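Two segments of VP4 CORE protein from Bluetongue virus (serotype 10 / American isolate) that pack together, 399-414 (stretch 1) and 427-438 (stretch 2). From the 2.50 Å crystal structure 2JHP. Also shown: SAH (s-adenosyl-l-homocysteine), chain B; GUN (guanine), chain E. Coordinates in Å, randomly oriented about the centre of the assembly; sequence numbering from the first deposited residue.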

# COMPACT_ATOMS: atom_id res chain seq x y z
N LEU A 399 -15.49 -10.81 -2.99
CA LEU A 399 -16.28 -11.77 -3.78
C LEU A 399 -15.41 -12.71 -4.60
O LEU A 399 -15.91 -13.65 -5.21
CB LEU A 399 -17.26 -11.03 -4.69
CG LEU A 399 -18.26 -10.07 -4.03
CD1 LEU A 399 -18.80 -9.08 -5.06
CD2 LEU A 399 -19.38 -10.85 -3.35
N HIS A 400 -14.11 -12.46 -4.62
CA HIS A 400 -13.19 -13.27 -5.41
C HIS A 400 -12.74 -14.50 -4.63
O HIS A 400 -12.20 -14.39 -3.52
CB HIS A 400 -12.00 -12.41 -5.83
CG HIS A 400 -11.00 -13.13 -6.67
ND1 HIS A 400 -9.86 -13.70 -6.15
CD2 HIS A 400 -10.97 -13.38 -8.00
CE1 HIS A 400 -9.17 -14.27 -7.12
NE2 HIS A 400 -9.82 -14.09 -8.26
N GLU A 401 -12.98 -15.68 -5.20
CA GLU A 401 -12.44 -16.92 -4.65
C GLU A 401 -11.14 -17.26 -5.38
O GLU A 401 -11.12 -17.35 -6.60
CB GLU A 401 -13.45 -18.07 -4.74
CG GLU A 401 -13.13 -19.25 -3.82
CD GLU A 401 -14.34 -20.14 -3.53
OE1 GLU A 401 -15.45 -19.61 -3.31
OE2 GLU A 401 -14.16 -21.38 -3.50
N SER A 402 -10.06 -17.43 -4.62
CA SER A 402 -8.73 -17.60 -5.21
C SER A 402 -8.14 -18.98 -5.05
O SER A 402 -8.48 -19.72 -4.13
CB SER A 402 -7.77 -16.55 -4.66
OG SER A 402 -8.03 -16.24 -3.31
N ASP A 403 -7.24 -19.33 -5.96
CA ASP A 403 -6.52 -20.60 -5.93
C ASP A 403 -5.10 -20.40 -5.40
O ASP A 403 -4.46 -21.35 -4.96
CB ASP A 403 -6.45 -21.20 -7.33
CG ASP A 403 -7.77 -21.83 -7.76
OD1 ASP A 403 -8.50 -22.36 -6.89
OD2 ASP A 403 -8.05 -21.82 -8.99
N GLU A 404 -4.63 -19.16 -5.48
CA GLU A 404 -3.26 -18.79 -5.14
C GLU A 404 -3.24 -18.03 -3.82
O GLU A 404 -4.25 -17.42 -3.44
CB GLU A 404 -2.68 -17.90 -6.26
CG GLU A 404 -2.83 -18.48 -7.67
CD GLU A 404 -1.80 -19.56 -7.98
OE1 GLU A 404 -0.78 -19.64 -7.27
OE2 GLU A 404 -2.02 -20.32 -8.95
N PRO A 405 -2.11 -18.10 -3.08
CA PRO A 405 -2.02 -17.27 -1.87
C PRO A 405 -2.19 -15.77 -2.17
O PRO A 405 -1.63 -15.27 -3.14
CB PRO A 405 -0.62 -17.58 -1.30
CG PRO A 405 0.10 -18.32 -2.35
CD PRO A 405 -0.91 -18.93 -3.27
N ARG A 406 -2.96 -15.08 -1.33
CA ARG A 406 -3.42 -13.72 -1.58
C ARG A 406 -3.03 -12.75 -0.47
O ARG A 406 -2.79 -13.15 0.65
CB ARG A 406 -4.94 -13.72 -1.75
CG ARG A 406 -5.70 -14.25 -0.54
CD ARG A 406 -7.22 -14.20 -0.73
NE ARG A 406 -7.76 -12.83 -0.73
CZ ARG A 406 -8.95 -12.50 -1.22
NH1 ARG A 406 -9.74 -13.42 -1.77
NH2 ARG A 406 -9.35 -11.25 -1.16
N ALA A 407 -2.97 -11.46 -0.81
CA ALA A 407 -2.75 -10.38 0.15
C ALA A 407 -3.89 -9.37 0.04
O ALA A 407 -4.45 -9.16 -1.03
CB ALA A 407 -1.42 -9.68 -0.12
N ASP A 408 -4.22 -8.73 1.16
CA ASP A 408 -5.42 -7.88 1.23
C ASP A 408 -5.20 -6.58 2.01
O ASP A 408 -5.79 -6.33 3.07
CB ASP A 408 -6.59 -8.71 1.77
CG ASP A 408 -7.01 -9.80 0.80
OD1 ASP A 408 -7.87 -9.51 -0.07
OD2 ASP A 408 -6.50 -10.94 0.92
N LEU A 409 -4.31 -5.76 1.47
CA LEU A 409 -3.75 -4.64 2.20
C LEU A 409 -4.53 -3.33 1.97
O LEU A 409 -4.77 -2.94 0.83
CB LEU A 409 -2.27 -4.49 1.85
CG LEU A 409 -1.32 -5.65 2.20
CD1 LEU A 409 -0.00 -5.55 1.50
CD2 LEU A 409 -1.12 -5.70 3.70
N PHE A 410 -4.95 -2.72 3.07
CA PHE A 410 -5.47 -1.37 3.12
C PHE A 410 -6.66 -1.12 2.19
O PHE A 410 -6.61 -0.25 1.33
CB PHE A 410 -4.37 -0.31 2.83
CG PHE A 410 -3.14 -0.47 3.66
CD1 PHE A 410 -1.98 -0.97 3.09
CD2 PHE A 410 -3.14 -0.12 5.00
CE1 PHE A 410 -0.83 -1.12 3.85
CE2 PHE A 410 -1.98 -0.25 5.77
CZ PHE A 410 -0.83 -0.76 5.19
N TYR A 411 -7.73 -1.89 2.38
CA TYR A 411 -8.92 -1.70 1.57
C TYR A 411 -10.18 -2.21 2.26
O TYR A 411 -11.25 -1.60 2.14
CB TYR A 411 -8.74 -2.30 0.16
CG TYR A 411 -9.07 -3.78 0.01
CD1 TYR A 411 -10.38 -4.20 -0.25
CD2 TYR A 411 -8.06 -4.75 0.08
CE1 TYR A 411 -10.68 -5.55 -0.41
CE2 TYR A 411 -8.35 -6.12 -0.08
CZ TYR A 411 -9.66 -6.51 -0.33
OH TYR A 411 -9.97 -7.85 -0.47
N LEU A 412 -10.06 -3.33 2.96
CA LEU A 412 -11.21 -3.97 3.62
C LEU A 412 -12.22 -3.00 4.24
O LEU A 412 -13.40 -3.05 3.93
CB LEU A 412 -10.72 -4.97 4.66
CG LEU A 412 -10.61 -6.47 4.31
CD1 LEU A 412 -10.98 -6.81 2.89
CD2 LEU A 412 -9.24 -7.00 4.64
N THR A 413 -11.73 -2.10 5.10
CA THR A 413 -12.56 -1.25 5.92
C THR A 413 -12.75 0.11 5.31
O THR A 413 -13.10 1.08 6.01
CB THR A 413 -11.94 -1.08 7.29
OG1 THR A 413 -10.54 -0.88 7.16
CG2 THR A 413 -12.20 -2.32 8.16
N ASN A 414 -12.49 0.21 4.00
CA ASN A 414 -12.93 1.34 3.19
C ASN A 414 -14.45 1.47 3.30
O ASN A 414 -15.15 0.45 3.37
CB ASN A 414 -12.56 1.13 1.72
CG ASN A 414 -11.11 1.52 1.40
OD1 ASN A 414 -10.79 1.75 0.24
ND2 ASN A 414 -10.25 1.59 2.42
N VAL A 427 -12.23 -12.95 4.59
CA VAL A 427 -10.93 -12.64 3.98
C VAL A 427 -9.77 -12.78 4.98
O VAL A 427 -8.77 -13.44 4.69
CB VAL A 427 -10.90 -11.24 3.34
CG1 VAL A 427 -9.49 -10.86 2.94
CG2 VAL A 427 -11.82 -11.19 2.15
N MET A 428 -9.92 -12.18 6.16
CA MET A 428 -8.90 -12.26 7.21
C MET A 428 -8.61 -13.70 7.72
O MET A 428 -7.55 -13.96 8.29
CB MET A 428 -9.24 -11.31 8.37
CG MET A 428 -9.60 -9.88 7.91
SD MET A 428 -9.33 -8.55 9.11
CE MET A 428 -9.73 -9.35 10.66
N LYS A 429 -9.53 -14.62 7.47
CA LYS A 429 -9.33 -16.02 7.83
C LYS A 429 -8.40 -16.76 6.85
O LYS A 429 -7.75 -17.74 7.21
CB LYS A 429 -10.71 -16.70 7.95
CG LYS A 429 -10.77 -18.15 8.35
CD LYS A 429 -12.26 -18.47 8.43
CE LYS A 429 -12.58 -19.77 9.13
NZ LYS A 429 -12.87 -20.79 8.10
N LYS A 430 -8.32 -16.27 5.61
CA LYS A 430 -7.59 -16.98 4.55
C LYS A 430 -6.47 -16.16 3.90
O LYS A 430 -5.65 -16.71 3.16
CB LYS A 430 -8.56 -17.54 3.48
CG LYS A 430 -9.42 -16.47 2.76
CD LYS A 430 -10.28 -17.08 1.65
CE LYS A 430 -11.02 -15.99 0.85
NZ LYS A 430 -11.41 -16.46 -0.52
N SER A 431 -6.43 -14.86 4.16
CA SER A 431 -5.43 -14.01 3.53
C SER A 431 -4.05 -14.27 4.13
O SER A 431 -3.95 -14.68 5.28
CB SER A 431 -5.81 -12.54 3.67
OG SER A 431 -4.79 -11.71 3.16
N VAL A 432 -3.00 -14.06 3.34
CA VAL A 432 -1.63 -14.23 3.82
C VAL A 432 -1.28 -13.06 4.70
O VAL A 432 -0.53 -13.20 5.67
CB VAL A 432 -0.59 -14.35 2.68
CG1 VAL A 432 0.81 -14.44 3.24
CG2 VAL A 432 -0.88 -15.56 1.81
N ILE A 433 -1.82 -11.90 4.34
CA ILE A 433 -1.66 -10.66 5.10
C ILE A 433 -2.81 -9.74 4.75
O ILE A 433 -3.03 -9.41 3.58
CB ILE A 433 -0.28 -9.96 4.88
CG1 ILE A 433 -0.19 -8.72 5.80
CG2 ILE A 433 -0.03 -9.63 3.42
CD1 ILE A 433 1.21 -8.16 5.98
N ALA A 434 -3.57 -9.35 5.77
CA ALA A 434 -4.69 -8.44 5.57
C ALA A 434 -4.70 -7.36 6.66
O ALA A 434 -4.18 -7.58 7.76
CB ALA A 434 -5.99 -9.22 5.56
N THR A 435 -5.24 -6.20 6.33
CA THR A 435 -5.36 -5.11 7.31
C THR A 435 -6.81 -4.66 7.49
O THR A 435 -7.61 -4.75 6.57
CB THR A 435 -4.54 -3.87 6.91
OG1 THR A 435 -4.95 -3.42 5.62
CG2 THR A 435 -3.05 -4.16 6.92
N ALA A 436 -7.11 -4.19 8.69
CA ALA A 436 -8.40 -3.60 8.99
C ALA A 436 -8.23 -2.42 9.94
O ALA A 436 -7.49 -2.49 10.92
CB ALA A 436 -9.34 -4.64 9.59
N TRP A 437 -8.92 -1.34 9.63
CA TRP A 437 -8.89 -0.15 10.45
C TRP A 437 -9.69 -0.32 11.77
O TRP A 437 -10.84 -0.75 11.74
CB TRP A 437 -9.46 1.02 9.64
CG TRP A 437 -9.44 2.29 10.36
CD1 TRP A 437 -10.45 2.83 11.10
CD2 TRP A 437 -8.36 3.22 10.43
NE1 TRP A 437 -10.08 4.05 11.61
CE2 TRP A 437 -8.80 4.31 11.22
CE3 TRP A 437 -7.07 3.26 9.89
CZ2 TRP A 437 -7.99 5.42 11.48
CZ3 TRP A 437 -6.26 4.35 10.16
CH2 TRP A 437 -6.73 5.42 10.95
N VAL A 438 -9.05 0.01 12.90
CA VAL A 438 -9.65 -0.13 14.21
C VAL A 438 -9.59 1.19 14.98
O VAL A 438 -10.16 1.30 16.07
CB VAL A 438 -8.99 -1.26 15.05
CG1 VAL A 438 -9.29 -2.63 14.45
CG2 VAL A 438 -7.49 -1.04 15.19
N SAH B . -3.94 -2.10 -1.40
CA SAH B . -3.10 -0.89 -1.71
CB SAH B . -3.89 0.41 -1.88
CG SAH B . -5.22 0.59 -1.18
SD SAH B . -6.07 2.06 -1.82
C SAH B . -1.94 -0.71 -0.75
O SAH B . -1.28 -1.68 -0.38
OXT SAH B . -1.62 0.40 -0.35
C5' SAH B . -7.67 1.21 -1.66
C4' SAH B . -8.21 0.72 -2.99
O4' SAH B . -8.96 -0.46 -2.82
C3' SAH B . -9.13 1.74 -3.66
O3' SAH B . -8.80 1.75 -5.04
C2' SAH B . -10.53 1.16 -3.48
O2' SAH B . -11.38 1.45 -4.55
C1' SAH B . -10.24 -0.34 -3.43
N9 SAH B . -11.29 -1.11 -2.73
C8 SAH B . -12.01 -0.73 -1.62
N7 SAH B . -12.88 -1.73 -1.31
C5 SAH B . -12.73 -2.74 -2.20
C6 SAH B . -13.34 -3.98 -2.34
N6 SAH B . -14.29 -4.37 -1.49
N1 SAH B . -12.96 -4.83 -3.36
C2 SAH B . -11.97 -4.44 -4.25
N3 SAH B . -11.35 -3.21 -4.11
C4 SAH B . -11.73 -2.36 -3.10
N9 GUN E . 0.81 3.17 1.66
C8 GUN E . -0.09 3.40 0.70
N7 GUN E . -1.28 3.63 1.25
C5 GUN E . -1.15 3.55 2.58
C6 GUN E . -2.04 3.70 3.64
O6 GUN E . -3.22 3.96 3.44
N1 GUN E . -1.56 3.55 4.95
C2 GUN E . -0.20 3.25 5.15
N2 GUN E . 0.28 3.11 6.37
N3 GUN E . 0.62 3.12 4.09
C4 GUN E . 0.19 3.26 2.83
O HOH W 1 -7.51 -4.46 3.76

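Two segments of the VP4 core protein pack through a short parallel strand pairing, the strand axes 4.8 Å apart at closest approach and 15° from parallel; together they bury 821 Å². Ahead of the strand, the chain passes the extended side chain of Lys430, whose NZ lies 3.7 Å from His400 O. Pro405 makes an apolar contact, its CB 3.7 Å from Val432 CG2.

At Arg406 the backbone pairing begins: Val432 N donates to Arg406 O (2.8 Å, 160°). The Arg406 side chain leaves sideways, but its end comes nearer stretch 2, where NH1 sits 3.7 Å from Lys430 NZ. These like charges lie close, and the guanidinium has its acid within its own stretch: NE donates to Asp408 OD2 (2.8 Å) and NH2 to Asp408 OD1 in a salt bridge (2.5 Å), two nitrogens meeting two carboxylate oxygens. Ala407 turns its methyl to the same sheet face as Ile433, with Ala407 CB 3.8 Å from Ile433 CG2.

Asp408 pairs with Ala434 in the parallel bridge, CA to CA 4.4 Å. Its two backbone polar atoms reach residues flanking Ala434, the usual parallel pattern: Asp408 N donates to Ile433 O (2.8 Å), while Thr435 N gives Asp408 O a weak bond (3.3 Å). The carboxylate also gathers neighbors beyond Arg406: Tyr411 OH donates to Asp408 OD1 (2.7 Å), and Ser431 OG lies 2.9 Å from Asp408 OD2. Val427 CG1 packs 3.4 Å from Asp408 CG.

Leu409 points its CA-to-CB bond away, yet its side chain bends back to place CD2 3.8 Å from Ile433 CG1. On the backbone, Leu409 O accepts from the SAH amine N (2.5 Å). Next, Phe410 N donates to Thr435 OG1 at a short 2.6 Å, a side-chain bond that follows the weak backbone one from Thr435 N to Asp408 O. The same threonine's CG2 lies over one face of the Phe410 ring, with guanine N1 over the opposite face.

A type I turn, Tyr411 to Asn414, closes with Asn414 N donating to Tyr411 O (2.9 Å). Water 1 ties this bend to both segments, donating to Asp408 O (2.6 Å) and Thr435 O (2.8 Å) and accepting from Leu412 N (2.9 Å). Leu412 points toward stretch 2, its CD2 4.0 Å from Ala434 CB and 4.2 Å from Val427 CG1. Finally, Thr413 OG1 accepts from Trp437 N (3.0 Å, 166°), a second threonine hydroxyl meeting a backbone amide, this time with the roles of the stretches exchanged.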